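Putative NADH-flavin reductase (Lactobacillus casei ATCC 334, PDB 3H2S) binds NADPH in a Rossmann-type nucleotide-binding fold and is probably an NAD(P)H-dependent oxidoreductase. Local coordinates at residues E51-T56 with A86-S91; A69-W74 with Y80-F85; V17-R22 with N191-I196. All blocks are in the same frame, centred on the assembly; numbering follows the deposited sequence.

Contact 1: residues E51-T56 with A86-S91; sequences EPLVLT and ATHLVS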
# COMPACT_ATOMS: atom_id res chain seq x y z
N GLU A 51 -4.34 8.73 -15.61
CA GLU A 51 -3.61 8.80 -14.34
C GLU A 51 -3.34 7.39 -13.80
O GLU A 51 -4.23 6.54 -13.77
CB GLU A 51 -4.43 9.59 -13.32
CG GLU A 51 -4.64 11.04 -13.70
CD GLU A 51 -5.56 11.77 -12.73
OE1 GLU A 51 -6.18 11.10 -11.88
OE2 GLU A 51 -5.65 13.01 -12.82
N PRO A 52 -2.08 7.11 -13.42
CA PRO A 52 -1.76 5.76 -12.96
C PRO A 52 -2.65 5.32 -11.80
O PRO A 52 -3.03 4.16 -11.75
CB PRO A 52 -0.31 5.88 -12.51
CG PRO A 52 0.25 6.96 -13.38
CD PRO A 52 -0.88 7.94 -13.62
N LEU A 53 -3.04 6.24 -10.93
CA LEU A 53 -3.79 5.87 -9.73
C LEU A 53 -5.25 5.56 -10.07
O LEU A 53 -6.05 5.22 -9.20
CB LEU A 53 -3.71 6.98 -8.67
CG LEU A 53 -2.78 6.84 -7.47
CD1 LEU A 53 -1.79 5.71 -7.55
CD2 LEU A 53 -2.10 8.14 -7.12
N VAL A 54 -5.59 5.70 -11.34
CA VAL A 54 -6.97 5.49 -11.77
C VAL A 54 -7.07 4.33 -12.76
O VAL A 54 -8.17 3.93 -13.14
CB VAL A 54 -7.55 6.80 -12.36
CG1 VAL A 54 -8.42 6.56 -13.57
CG2 VAL A 54 -8.26 7.58 -11.25
N LEU A 55 -5.93 3.70 -13.04
CA LEU A 55 -5.92 2.44 -13.77
C LEU A 55 -6.80 1.37 -13.12
O LEU A 55 -6.89 1.30 -11.89
CB LEU A 55 -4.50 1.90 -13.92
CG LEU A 55 -3.55 2.68 -14.84
CD1 LEU A 55 -2.12 2.16 -14.64
CD2 LEU A 55 -3.98 2.55 -16.30
N THR A 56 -7.53 0.62 -13.95
CA THR A 56 -8.46 -0.40 -13.45
C THR A 56 -7.97 -1.79 -13.80
O THR A 56 -7.08 -1.94 -14.64
CB THR A 56 -9.86 -0.23 -14.08
OG1 THR A 56 -9.76 -0.42 -15.49
CG2 THR A 56 -10.40 1.17 -13.79
N ALA A 86 2.71 2.06 -6.53
CA ALA A 86 3.00 0.64 -6.36
C ALA A 86 1.85 -0.11 -5.68
O ALA A 86 1.52 -1.23 -6.09
CB ALA A 86 4.32 0.43 -5.60
N THR A 87 1.33 0.45 -4.58
CA THR A 87 0.23 -0.21 -3.87
C THR A 87 -0.96 -0.34 -4.81
O THR A 87 -1.69 -1.33 -4.76
CB THR A 87 -0.19 0.55 -2.59
OG1 THR A 87 -0.72 1.84 -2.95
CG2 THR A 87 1.00 0.72 -1.61
N HIS A 88 -1.20 0.68 -5.63
CA HIS A 88 -2.33 0.63 -6.55
C HIS A 88 -2.11 -0.47 -7.58
O HIS A 88 -3.03 -1.25 -7.88
CB HIS A 88 -2.54 1.98 -7.26
CG HIS A 88 -3.76 2.01 -8.12
ND1 HIS A 88 -5.02 1.75 -7.61
CD2 HIS A 88 -3.90 2.06 -9.47
CE1 HIS A 88 -5.90 1.75 -8.60
NE2 HIS A 88 -5.24 1.90 -9.74
N LEU A 89 -0.92 -0.49 -8.18
CA LEU A 89 -0.61 -1.54 -9.17
C LEU A 89 -0.77 -2.96 -8.61
O LEU A 89 -1.37 -3.83 -9.25
CB LEU A 89 0.81 -1.35 -9.73
CG LEU A 89 1.19 -2.35 -10.84
CD1 LEU A 89 0.10 -2.48 -11.92
CD2 LEU A 89 2.54 -2.01 -11.47
N VAL A 90 -0.17 -3.20 -7.45
CA VAL A 90 -0.33 -4.49 -6.77
C VAL A 90 -1.80 -4.86 -6.57
O VAL A 90 -2.20 -6.02 -6.80
CB VAL A 90 0.44 -4.53 -5.42
CG1 VAL A 90 0.03 -5.76 -4.59
CG2 VAL A 90 1.96 -4.56 -5.68
N SER A 91 -2.64 -3.88 -6.26
CA SER A 91 -4.04 -4.17 -6.00
C SER A 91 -4.76 -4.66 -7.25
O SER A 91 -5.78 -5.34 -7.15
CB SER A 91 -4.75 -2.94 -5.42
OG SER A 91 -5.10 -2.02 -6.45
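In this Rossmann-type fold, the loop between strand 46-49 and helix 57-60 makes a short 3-10 turn, P52 to V54, against helix 80-91, and H88 of that helix joins the two. The imidazole reaches the loop with CG anti to its backbone N (chi1 -175°), and its NE2 donates a hydrogen bond of 2.8 Å to the carbonyl O of L55. The N-H...O angle is 152° and the acceptor lies near the ring plane, so the bond limits how far the ring can turn about chi2. Histidine suits the place because it offers both a flat face and an edge N-H. Over one face sits the backbone of L53: its CA makes a CH-pi contact 4.2 Å from the ring centroid, and its carbonyl O stands above the rim. That oxygen is near NE2, but the angle is too poor for a second bond. On the cofactor side of the loop, P52 packs on L70 and touches the bound NADPH, a rigid residue fitting at the start of the turn. L53 adds an apolar branch, which crosses the H88 side chain obliquely and sets its CD1 3.8 Å from H88 CB.

Contact 2: residues A69-W74 with Y80-F85; sequences ALSVPW and YLHLDF. With NDP (NADPH dihydro-nicotinamide-adenine-dinucleotide phosphate), chain C.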
# COMPACT_ATOMS: atom_id res chain seq x y z
N ALA A 69 7.91 2.45 -14.13
CA ALA A 69 9.04 3.36 -14.28
C ALA A 69 8.66 4.79 -13.93
O ALA A 69 9.23 5.74 -14.46
CB ALA A 69 9.58 3.30 -15.73
N LEU A 70 7.65 4.94 -13.08
CA LEU A 70 7.22 6.27 -12.63
C LEU A 70 8.21 6.83 -11.63
O LEU A 70 8.85 6.07 -10.88
CB LEU A 70 5.83 6.19 -11.98
CG LEU A 70 4.66 5.82 -12.90
CD1 LEU A 70 3.51 5.21 -12.09
CD2 LEU A 70 4.20 7.01 -13.73
N SER A 71 8.29 8.16 -11.57
CA SER A 71 9.11 8.82 -10.56
C SER A 71 8.48 10.10 -10.04
O SER A 71 7.39 10.50 -10.48
CB SER A 71 10.50 9.11 -11.10
OG SER A 71 11.42 9.23 -10.02
N VAL A 72 9.17 10.74 -9.10
CA VAL A 72 8.70 11.96 -8.48
C VAL A 72 9.87 12.93 -8.44
O VAL A 72 10.94 12.59 -7.92
CB VAL A 72 8.25 11.70 -7.03
CG1 VAL A 72 7.75 13.00 -6.39
CG2 VAL A 72 7.17 10.62 -6.98
N PRO A 73 9.64 14.18 -8.89
CA PRO A 73 10.70 15.17 -8.83
C PRO A 73 11.14 15.47 -7.40
O PRO A 73 10.31 15.52 -6.48
CB PRO A 73 10.06 16.42 -9.45
CG PRO A 73 8.85 15.91 -10.20
CD PRO A 73 8.38 14.74 -9.39
N TRP A 74 12.43 15.74 -7.22
CA TRP A 74 12.94 16.17 -5.93
C TRP A 74 12.30 17.49 -5.48
O TRP A 74 11.87 18.29 -6.31
CB TRP A 74 14.45 16.34 -6.00
CG TRP A 74 15.25 15.04 -6.11
CD1 TRP A 74 14.76 13.77 -6.27
CD2 TRP A 74 16.68 14.93 -6.11
NE1 TRP A 74 15.81 12.87 -6.34
CE2 TRP A 74 16.99 13.57 -6.33
CE3 TRP A 74 17.72 15.85 -6.00
CZ2 TRP A 74 18.30 13.09 -6.30
CZ3 TRP A 74 19.03 15.39 -6.04
CH2 TRP A 74 19.31 14.02 -6.20
N TYR A 80 5.50 10.41 -1.64
CA TYR A 80 4.53 9.36 -1.34
C TYR A 80 4.01 8.65 -2.59
O TYR A 80 3.52 7.52 -2.51
CB TYR A 80 3.36 9.91 -0.51
CG TYR A 80 2.63 11.04 -1.18
CD1 TYR A 80 1.68 10.79 -2.16
CD2 TYR A 80 2.78 12.35 -0.74
CE1 TYR A 80 0.97 11.83 -2.76
CE2 TYR A 80 2.13 13.41 -1.38
CZ TYR A 80 1.23 13.14 -2.38
OH TYR A 80 0.55 14.18 -2.97
N LEU A 81 4.04 9.33 -3.73
CA LEU A 81 3.58 8.69 -4.97
C LEU A 81 4.34 7.44 -5.36
O LEU A 81 3.77 6.52 -5.97
CB LEU A 81 3.57 9.69 -6.13
CG LEU A 81 2.55 10.82 -6.08
CD1 LEU A 81 2.75 11.76 -7.26
CD2 LEU A 81 1.13 10.25 -6.08
N HIS A 82 5.63 7.38 -5.03
CA HIS A 82 6.38 6.15 -5.24
C HIS A 82 5.65 4.97 -4.61
O HIS A 82 5.54 3.89 -5.21
CB HIS A 82 7.78 6.26 -4.64
CG HIS A 82 8.75 7.00 -5.51
ND1 HIS A 82 9.29 8.21 -5.15
CD2 HIS A 82 9.27 6.69 -6.72
CE1 HIS A 82 10.19 8.57 -6.06
NE2 HIS A 82 10.17 7.68 -7.03
N LEU A 83 5.22 5.17 -3.37
CA LEU A 83 4.45 4.16 -2.66
C LEU A 83 3.04 3.94 -3.23
O LEU A 83 2.66 2.81 -3.54
CB LEU A 83 4.39 4.51 -1.17
CG LEU A 83 3.68 3.53 -0.23
CD1 LEU A 83 4.28 2.10 -0.32
CD2 LEU A 83 3.74 4.06 1.19
N ASP A 84 2.28 5.02 -3.39
CA ASP A 84 0.90 4.94 -3.86
C ASP A 84 0.77 4.29 -5.24
O ASP A 84 -0.15 3.50 -5.47
CB ASP A 84 0.24 6.33 -3.87
CG ASP A 84 -0.08 6.84 -2.47
OD1 ASP A 84 -0.05 6.05 -1.49
OD2 ASP A 84 -0.32 8.06 -2.34
N PHE A 85 1.64 4.64 -6.18
CA PHE A 85 1.56 4.00 -7.50
C PHE A 85 1.73 2.47 -7.34
O PHE A 85 1.09 1.69 -8.04
CB PHE A 85 2.66 4.51 -8.43
CG PHE A 85 2.57 5.98 -8.75
CD1 PHE A 85 1.36 6.55 -9.15
CD2 PHE A 85 3.72 6.73 -8.90
CE1 PHE A 85 1.30 7.85 -9.63
CE2 PHE A 85 3.66 8.05 -9.38
CZ PHE A 85 2.44 8.60 -9.70
PA NDP C . 11.59 10.36 -14.98
O1A NDP C . 11.72 11.59 -14.05
O2A NDP C . 12.26 10.40 -16.31
O5B NDP C . 9.90 10.47 -15.13
C5B NDP C . 9.32 9.17 -14.82
C4B NDP C . 7.83 9.11 -15.33
O4B NDP C . 6.99 9.53 -14.29
C3B NDP C . 7.55 10.09 -16.52
O3B NDP C . 7.00 9.32 -17.54
C2B NDP C . 6.48 11.07 -15.88
O2B NDP C . 5.54 11.61 -16.75
C1B NDP C . 5.84 10.10 -14.85
N9A NDP C . 5.16 10.84 -13.78
C8A NDP C . 5.82 11.66 -12.83
N7A NDP C . 4.99 12.20 -11.94
C5A NDP C . 3.72 11.70 -12.31
C6A NDP C . 2.46 11.91 -11.71
N6A NDP C . 2.38 12.76 -10.65
N1A NDP C . 1.33 11.52 -12.41
C2A NDP C . 1.53 10.68 -13.46
N3A NDP C . 2.70 10.23 -14.01
C4A NDP C . 3.80 10.85 -13.44
O3 NDP C . 12.29 9.29 -14.06
PN NDP C . 13.51 8.22 -14.12
O1N NDP C . 13.37 7.40 -15.42
O2N NDP C . 14.73 9.08 -14.09
O5D NDP C . 13.42 7.15 -12.89
C5D NDP C . 12.72 5.90 -13.01
C4D NDP C . 12.89 5.15 -11.68
O4D NDP C . 14.29 5.17 -11.41
C3D NDP C . 12.17 5.73 -10.43
O3D NDP C . 11.77 4.70 -9.59
C2D NDP C . 13.31 6.62 -9.81
O2D NDP C . 13.16 6.75 -8.42
C1D NDP C . 14.51 5.66 -10.11
N1N NDP C . 15.79 6.34 -9.90
C2N NDP C . 16.61 5.85 -8.79
C3N NDP C . 17.81 6.73 -8.46
C7N NDP C . 18.85 5.91 -7.70
O7N NDP C . 18.48 5.13 -6.83
N7N NDP C . 20.19 6.20 -7.88
C4N NDP C . 18.41 7.61 -9.54
C5N NDP C . 17.39 8.26 -10.44
C6N NDP C . 16.08 7.54 -10.67
P2B NDP C . 5.93 12.87 -17.71
O1X NDP C . 6.91 12.36 -18.83
O2X NDP C . 4.62 13.23 -18.50
O3X NDP C . 6.52 14.01 -16.95
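L70 lays its CD1 methyl over one face of the F85 phenyl ring, 3.7 Å from the centroid and only 19° off the ring normal, a clear CH-pi contact; the two side chains cross at about a right angle. Its other methyl, CD2, faces the adenosine, 3.6 Å from N3A of NADPH, so a branched leucine serves ring and cofactor at once. F85 meets the adenine with its edge, CZ lying 3.9 Å from C6A. Further along this loop of the Rossmann-type fold, after strand 65-68, V72 repeats the theme: CG2, anti to its own carbonyl carbon, sits over one face of the H82 imidazole, 3.9 Å from the centroid, and also touches CB of L81. NE2 of the same imidazole gives a weak hydrogen bond of 3.4 Å to the ribose hydroxyl O2D. S71, whose OG lies 3.2 Å from C2D of NADPH, lends its backbone N to O4B in another weak bond. Q138 of helix 132-145 packs on H82 and is itself bonded to NADPH. Loop and helix thus meet through apolar and CH-pi packing, and both weak bonds go to the cofactor's riboses, so this wall probably guides the nucleotide mainly by packing.

Contact 3: residues V17-R22 with N191-I196; sequences VAEARR and NMALAI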
# COMPACT_ATOMS: atom_id res chain seq x y z
N VAL A 17 10.51 1.04 -23.31
CA VAL A 17 9.63 0.93 -24.47
C VAL A 17 10.42 0.53 -25.71
O VAL A 17 10.05 -0.42 -26.41
CB VAL A 17 8.84 2.24 -24.74
CG1 VAL A 17 8.14 2.17 -26.11
CG2 VAL A 17 7.81 2.47 -23.64
N ALA A 18 11.58 1.15 -25.90
CA ALA A 18 12.42 0.86 -27.06
C ALA A 18 12.96 -0.57 -27.03
O ALA A 18 12.90 -1.29 -28.04
CB ALA A 18 13.59 1.86 -27.13
N GLU A 19 13.43 -1.00 -25.87
CA GLU A 19 13.98 -2.35 -25.73
C GLU A 19 12.86 -3.38 -25.93
O GLU A 19 13.08 -4.42 -26.54
CB GLU A 19 14.64 -2.54 -24.37
CG GLU A 19 15.27 -3.94 -24.18
CD GLU A 19 16.41 -4.21 -25.16
OE1 GLU A 19 16.95 -3.24 -25.73
OE2 GLU A 19 16.75 -5.40 -25.37
N ALA A 20 11.69 -3.09 -25.37
CA ALA A 20 10.52 -3.95 -25.58
C ALA A 20 10.19 -4.13 -27.05
O ALA A 20 9.89 -5.25 -27.49
CB ALA A 20 9.32 -3.42 -24.82
N ARG A 21 10.19 -3.03 -27.80
CA ARG A 21 9.88 -3.07 -29.23
C ARG A 21 10.96 -3.80 -29.99
O ARG A 21 10.67 -4.54 -30.95
CB ARG A 21 9.69 -1.66 -29.80
CG ARG A 21 8.42 -0.99 -29.31
CD ARG A 21 8.38 0.46 -29.75
NE ARG A 21 7.79 0.60 -31.08
CZ ARG A 21 8.25 1.42 -32.02
NH1 ARG A 21 9.32 2.17 -31.78
NH2 ARG A 21 7.61 1.50 -33.18
N ARG A 22 12.22 -3.58 -29.60
CA ARG A 22 13.33 -4.28 -30.25
C ARG A 22 13.12 -5.79 -30.10
O ARG A 22 13.39 -6.56 -31.03
CB ARG A 22 14.68 -3.88 -29.63
CG ARG A 22 15.88 -4.51 -30.34
CD ARG A 22 17.20 -3.94 -29.83
NE ARG A 22 17.66 -4.58 -28.60
CZ ARG A 22 18.02 -5.86 -28.50
NH1 ARG A 22 17.85 -6.70 -29.52
NH2 ARG A 22 18.43 -6.35 -27.33
N ASN A 191 20.88 0.02 -20.17
CA ASN A 191 21.23 -1.23 -19.49
C ASN A 191 20.19 -1.69 -18.46
O ASN A 191 19.85 -2.88 -18.39
CB ASN A 191 22.61 -1.12 -18.84
CG ASN A 191 23.72 -1.43 -19.82
OD1 ASN A 191 23.51 -2.21 -20.75
ND2 ASN A 191 24.84 -0.73 -19.70
N MSE A 192 19.57 -0.72 -17.79
CA MSE A 192 18.40 -1.01 -16.98
C MSE A 192 17.30 -1.63 -17.84
O MSE A 192 16.65 -2.59 -17.42
CB MSE A 192 17.88 0.26 -16.27
CG MSE A 192 16.58 0.06 -15.53
SE MSE A 192 16.73 -1.23 -14.04
CE MSE A 192 17.74 -0.11 -12.79
N ALA A 193 17.10 -1.09 -19.04
CA ALA A 193 16.10 -1.66 -19.95
C ALA A 193 16.43 -3.12 -20.30
O ALA A 193 15.53 -3.96 -20.33
CB ALA A 193 15.98 -0.82 -21.23
N LEU A 194 17.70 -3.40 -20.60
CA LEU A 194 18.15 -4.78 -20.83
C LEU A 194 17.75 -5.68 -19.67
O LEU A 194 17.24 -6.78 -19.87
CB LEU A 194 19.67 -4.86 -21.02
CG LEU A 194 20.32 -4.32 -22.30
CD1 LEU A 194 21.79 -4.75 -22.35
CD2 LEU A 194 19.57 -4.77 -23.54
N ALA A 195 18.09 -5.24 -18.46
CA ALA A 195 17.85 -6.03 -17.24
C ALA A 195 16.36 -6.29 -17.02
O ALA A 195 15.96 -7.36 -16.61
CB ALA A 195 18.47 -5.31 -16.02
N ILE A 196 15.54 -5.26 -17.22
CA ILE A 196 14.11 -5.40 -17.09
C ILE A 196 13.51 -6.38 -18.09
O ILE A 196 12.78 -7.29 -17.70
CB ILE A 196 13.43 -4.02 -17.18
CG1 ILE A 196 13.79 -3.20 -15.93
CG2 ILE A 196 11.90 -4.19 -17.32
CD1 ILE A 196 13.30 -1.74 -15.97
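The carboxylate of E19 carries a methyl of L194 over one face: CD2 stands 3.6 Å from E19 CD and 3.4 Å from OE2. The guanidinium of R22 takes the same methyl at its edge, near its plane, with a looser 4.3 Å between NH2 and CD2. These two flat groups are themselves joined one turn apart on helix 11-22. R22 NE meets OE1 on the syn side at 3.2 Å, though 32° out of the carboxylate plane, and NH2 forms a salt bridge with OE2 at 2.8 Å, although as a hydrogen bond it is weak. R23 makes a further salt bridge to OE2 through its NE. Two arginines probably keep the glutamate ionised and hold its carboxylate in place beneath the leucine. The bend at chi2 (63°) brings the carboxylate beside R22, while CB and CG pack against A193. Helix 11-22 is the first helix of the Rossmann-type fold, and its N-terminal residues R11 and A12, with T9 and G10 just before, bind NADPH; where residues 191-196 of helix 189-201 cross residues 17-22, the segment axes make an angle of -51° and approach to 9.2 Å. Alanine fits where the backbones come nearest: A193 CB lies 3.8 Å from E19 CB and also packs on A15 of the first helix. I196 continues the apolar seam onto I16, whereas L194, at the outer side, also leans on A167.

Overall arrangement
From the N terminus, helix 11-22 supplies the first half of contact 3, which closes only when helix 189-201 returns beside it, a loop that encloses the other two contacts. Within it, the loop after strand 46-49 opens contact 1, and nested inside that, residues 69-74 and 80-85 form contact 2; none of them cross. Contacts 1 and 2 share helix 80-91 and touch directly, L53 CD1 lying 3.6 Å from F85 CD1, so the loops after two parallel strands gather on one helix beside the adenine; this helix also meets the second subunit. Contact 3 joins the first helix to the last, its centre about 21 Å from that of contact 2, across the chain's centre.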